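PDB 6TSB: peroxiredoxin, which hydrolyses chitin through the C-terminal glycoside hydrolase family 18 domain described here and probably reduces peroxides through a separate peroxiredoxin domain. Local coordinates for residues V95-W100 / D132-D137. Sequence-based numbering, arbitrary orientation.
Sequences VAIGGW and DGIDID
The CD1 methyl of I97 lies against the CG1 methylene of I134, 3.7 Å away, and the two side chains cross at an oblique angle on the outer face of a parallel strand pair. In I134, CG1 is roughly anti to the backbone N (chi1 -153°), which carries it to within 3.2 Å of V95 O, and the turn of chi2 (86°) lays CD1 beside V95 CB. The CD1 of I136 meets the same I97 methyl tip to tip, and V122 of helix 112-128 packs on both I97 and I134, this face being turned toward the helix.

Beneath the side chains, the backbones interlock as a textbook parallel ladder, with residues 95, 97 and 99 exchanging bonds with 133, 135 and 137. After a weak first rung from V95 N to G133 O, the bonds tighten, D135 N giving to V95 O at 2.7 Å and D137 N to I97 O at 2.8 Å. I97 N gives to D135 O, and the ladder closes where G99 N donates almost straight (177°) to D137 O.

The other face, carrying A96 and D135, points into the barrel, while D137 sets out from its backbone toward strand 95-98. A96 offers only its CB methyl, 3.8 Å from D135 OD2 and 3.9 Å from D137 OD1. The D135 carboxylate is buried, but each of its oxygens has its own hydrogen bond, OD1 with S176 OG and OD2 with Y41 OH, which together restrain its rotation beside D137.

Adjacent parallel strands of a TIM barrel are thus joined. The sequence from D132 to E139 matches the DxxDxDxE signature of family 18 chitinases, whose final glutamate is generally the catalytic acid, while A96-G99 resembles the neighbouring SxGG motif.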
ATOM      1  N   VAL A  95      11.168 -22.005  28.645  1.00 38.10           N
ATOM      2  CA  VAL A  95       9.767 -22.120  29.121  1.00 36.57           C
ATOM      3  C   VAL A  95       9.391 -20.825  29.836  1.00 38.95           C
ATOM      4  O   VAL A  95      10.109 -20.352  30.750  1.00 41.08           O
ATOM      5  CB  VAL A  95       9.547 -23.356  30.012  1.00 40.76           C
ATOM      6  CG1 VAL A  95       8.169 -23.344  30.656  1.00 42.30           C
ATOM      7  CG2 VAL A  95       9.742 -24.648  29.226  1.00 42.02           C
ATOM      8  N   ALA A  96       8.251 -20.314  29.426  1.00 38.36           N
ATOM      9  CA  ALA A  96       7.558 -19.190  30.052  1.00 41.62           C
ATOM     10  C   ALA A  96       6.583 -19.757  31.079  1.00 44.41           C
ATOM     11  O   ALA A  96       5.807 -20.688  30.738  1.00 40.94           O
ATOM     12  CB  ALA A  96       6.856 -18.370  29.009  1.00 42.10           C
ATOM     13  N   ILE A  97       6.651 -19.206  32.287  1.00 41.27           N
ATOM     14  CA  ILE A  97       5.739 -19.538  33.405  1.00 39.19           C
ATOM     15  C   ILE A  97       4.797 -18.360  33.524  1.00 39.26           C
ATOM     16  O   ILE A  97       5.299 -17.244  33.718  1.00 43.92           O
ATOM     17  CB  ILE A  97       6.546 -19.760  34.683  1.00 39.51           C
ATOM     18  CG1 ILE A  97       7.581 -20.878  34.542  1.00 44.98           C
ATOM     19  CG2 ILE A  97       5.618 -20.005  35.860  1.00 44.28           C
ATOM     20  CD1 ILE A  97       8.564 -20.944  35.706  1.00 42.14           C
ATOM     21  N   GLY A  98       3.502 -18.574  33.354  1.00 37.24           N
ATOM     22  CA  GLY A  98       2.498 -17.568  33.726  1.00 41.36           C
ATOM     23  C   GLY A  98       1.641 -17.175  32.548  1.00 46.57           C
ATOM     24  O   GLY A  98       1.054 -18.083  31.928  1.00 45.89           O
ATOM     25  N   GLY A  99       1.534 -15.867  32.291  1.00 41.93           N
ATOM     26  CA  GLY A  99       0.661 -15.319  31.243  1.00 40.25           C
ATOM     27  C   GLY A  99      -0.559 -14.656  31.819  1.00 44.66           C
ATOM     28  O   GLY A  99      -0.794 -14.740  33.042  1.00 53.34           O
ATOM     29  N   TRP A 100      -1.326 -13.989  30.974  1.00 48.92           N
ATOM     30  CA  TRP A 100      -2.485 -13.193  31.429  1.00 48.48           C
ATOM     31  C   TRP A 100      -3.419 -14.076  32.262  1.00 53.47           C
ATOM     32  O   TRP A 100      -3.809 -15.157  31.754  1.00 51.72           O
ATOM     33  CB  TRP A 100      -3.210 -12.580  30.242  1.00 47.95           C
ATOM     34  CG  TRP A 100      -4.324 -11.693  30.676  1.00 52.81           C
ATOM     35  CD1 TRP A 100      -5.665 -11.940  30.646  1.00 55.69           C
ATOM     36  CD2 TRP A 100      -4.161 -10.396  31.258  1.00 54.08           C
ATOM     37  NE1 TRP A 100      -6.353 -10.869  31.154  1.00 56.38           N
ATOM     38  CE2 TRP A 100      -5.457  -9.902  31.525  1.00 56.59           C
ATOM     39  CE3 TRP A 100      -3.046  -9.612  31.568  1.00 52.23           C
ATOM     40  CZ2 TRP A 100      -5.661  -8.649  32.098  1.00 59.58           C
ATOM     41  CZ3 TRP A 100      -3.249  -8.371  32.126  1.00 60.12           C
ATOM     42  CH2 TRP A 100      -4.540  -7.900  32.390  1.00 62.56           C
ATOM     43  N   ASP A 132      17.211 -24.503  28.130  1.00 44.25           N
ATOM     44  CA  ASP A 132      18.286 -23.479  28.072  1.00 47.43           C
ATOM     45  C   ASP A 132      17.978 -22.367  29.094  1.00 47.94           C
ATOM     46  O   ASP A 132      18.898 -21.627  29.492  1.00 41.08           O
ATOM     47  CB  ASP A 132      18.395 -22.989  26.635  1.00 47.83           C
ATOM     48  CG  ASP A 132      18.858 -24.074  25.679  1.00 51.08           C
ATOM     49  OD1 ASP A 132      20.038 -24.486  25.807  1.00 48.43           O
ATOM     50  OD2 ASP A 132      18.037 -24.490  24.811  1.00 46.16           O
ATOM     51  N   GLY A 133      16.711 -22.255  29.497  1.00 42.43           N
ATOM     52  CA  GLY A 133      16.350 -21.516  30.709  1.00 42.72           C
ATOM     53  C   GLY A 133      14.878 -21.198  30.759  1.00 41.07           C
ATOM     54  O   GLY A 133      14.081 -21.970  30.235  1.00 38.12           O
ATOM     55  N   ILE A 134      14.541 -20.066  31.359  1.00 38.58           N
ATOM     56  CA  ILE A 134      13.156 -19.805  31.829  1.00 42.64           C
ATOM     57  C   ILE A 134      12.803 -18.342  31.580  1.00 38.40           C
ATOM     58  O   ILE A 134      13.713 -17.469  31.585  1.00 39.81           O
ATOM     59  CB  ILE A 134      13.013 -20.251  33.314  1.00 46.27           C
ATOM     60  CG1 ILE A 134      11.568 -20.625  33.638  1.00 52.71           C
ATOM     61  CG2 ILE A 134      13.573 -19.243  34.317  1.00 40.03           C
ATOM     62  CD1 ILE A 134      11.247 -22.061  33.292  1.00 56.91           C
ATOM     63  N   ASP A 135      11.517 -18.097  31.376  1.00 38.66           N
ATOM     64  CA  ASP A 135      10.953 -16.751  31.175  1.00 39.61           C
ATOM     65  C   ASP A 135       9.864 -16.594  32.224  1.00 40.65           C
ATOM     66  O   ASP A 135       9.087 -17.558  32.375  1.00 41.87           O
ATOM     67  CB  ASP A 135      10.428 -16.610  29.745  1.00 43.32           C
ATOM     68  CG  ASP A 135       9.880 -15.219  29.452  1.00 46.14           C
ATOM     69  OD1 ASP A 135      10.599 -14.257  29.730  1.00 41.59           O
ATOM     70  OD2 ASP A 135       8.745 -15.113  28.942  1.00 46.43           O
ATOM     71  N   ILE A 136       9.782 -15.452  32.910  1.00 36.96           N
ATOM     72  CA  ILE A 136       8.749 -15.269  33.972  1.00 35.27           C
ATOM     73  C   ILE A 136       7.696 -14.303  33.482  1.00 34.47           C
ATOM     74  O   ILE A 136       8.068 -13.211  33.093  1.00 43.38           O
ATOM     75  CB  ILE A 136       9.414 -14.821  35.273  1.00 39.62           C
ATOM     76  CG1 ILE A 136      10.505 -15.813  35.683  1.00 38.38           C
ATOM     77  CG2 ILE A 136       8.368 -14.617  36.357  1.00 40.86           C
ATOM     78  CD1 ILE A 136       9.983 -17.178  36.034  1.00 35.31           C
ATOM     79  N   ASP A 137       6.433 -14.720  33.419  1.00 41.66           N
ATOM     80  CA  ASP A 137       5.329 -13.901  32.859  1.00 41.55           C
ATOM     81  C   ASP A 137       4.303 -13.623  33.949  1.00 41.01           C
ATOM     82  O   ASP A 137       3.141 -13.991  33.797  1.00 38.69           O
ATOM     83  CB  ASP A 137       4.628 -14.506  31.647  1.00 49.88           C
ATOM     84  CG  ASP A 137       5.502 -14.621  30.412  1.00 55.23           C
ATOM     85  OD1 ASP A 137       6.711 -14.852  30.588  1.00 53.89           O
ATOM     86  OD2 ASP A 137       4.946 -14.500  29.274  1.00 66.39           O
TER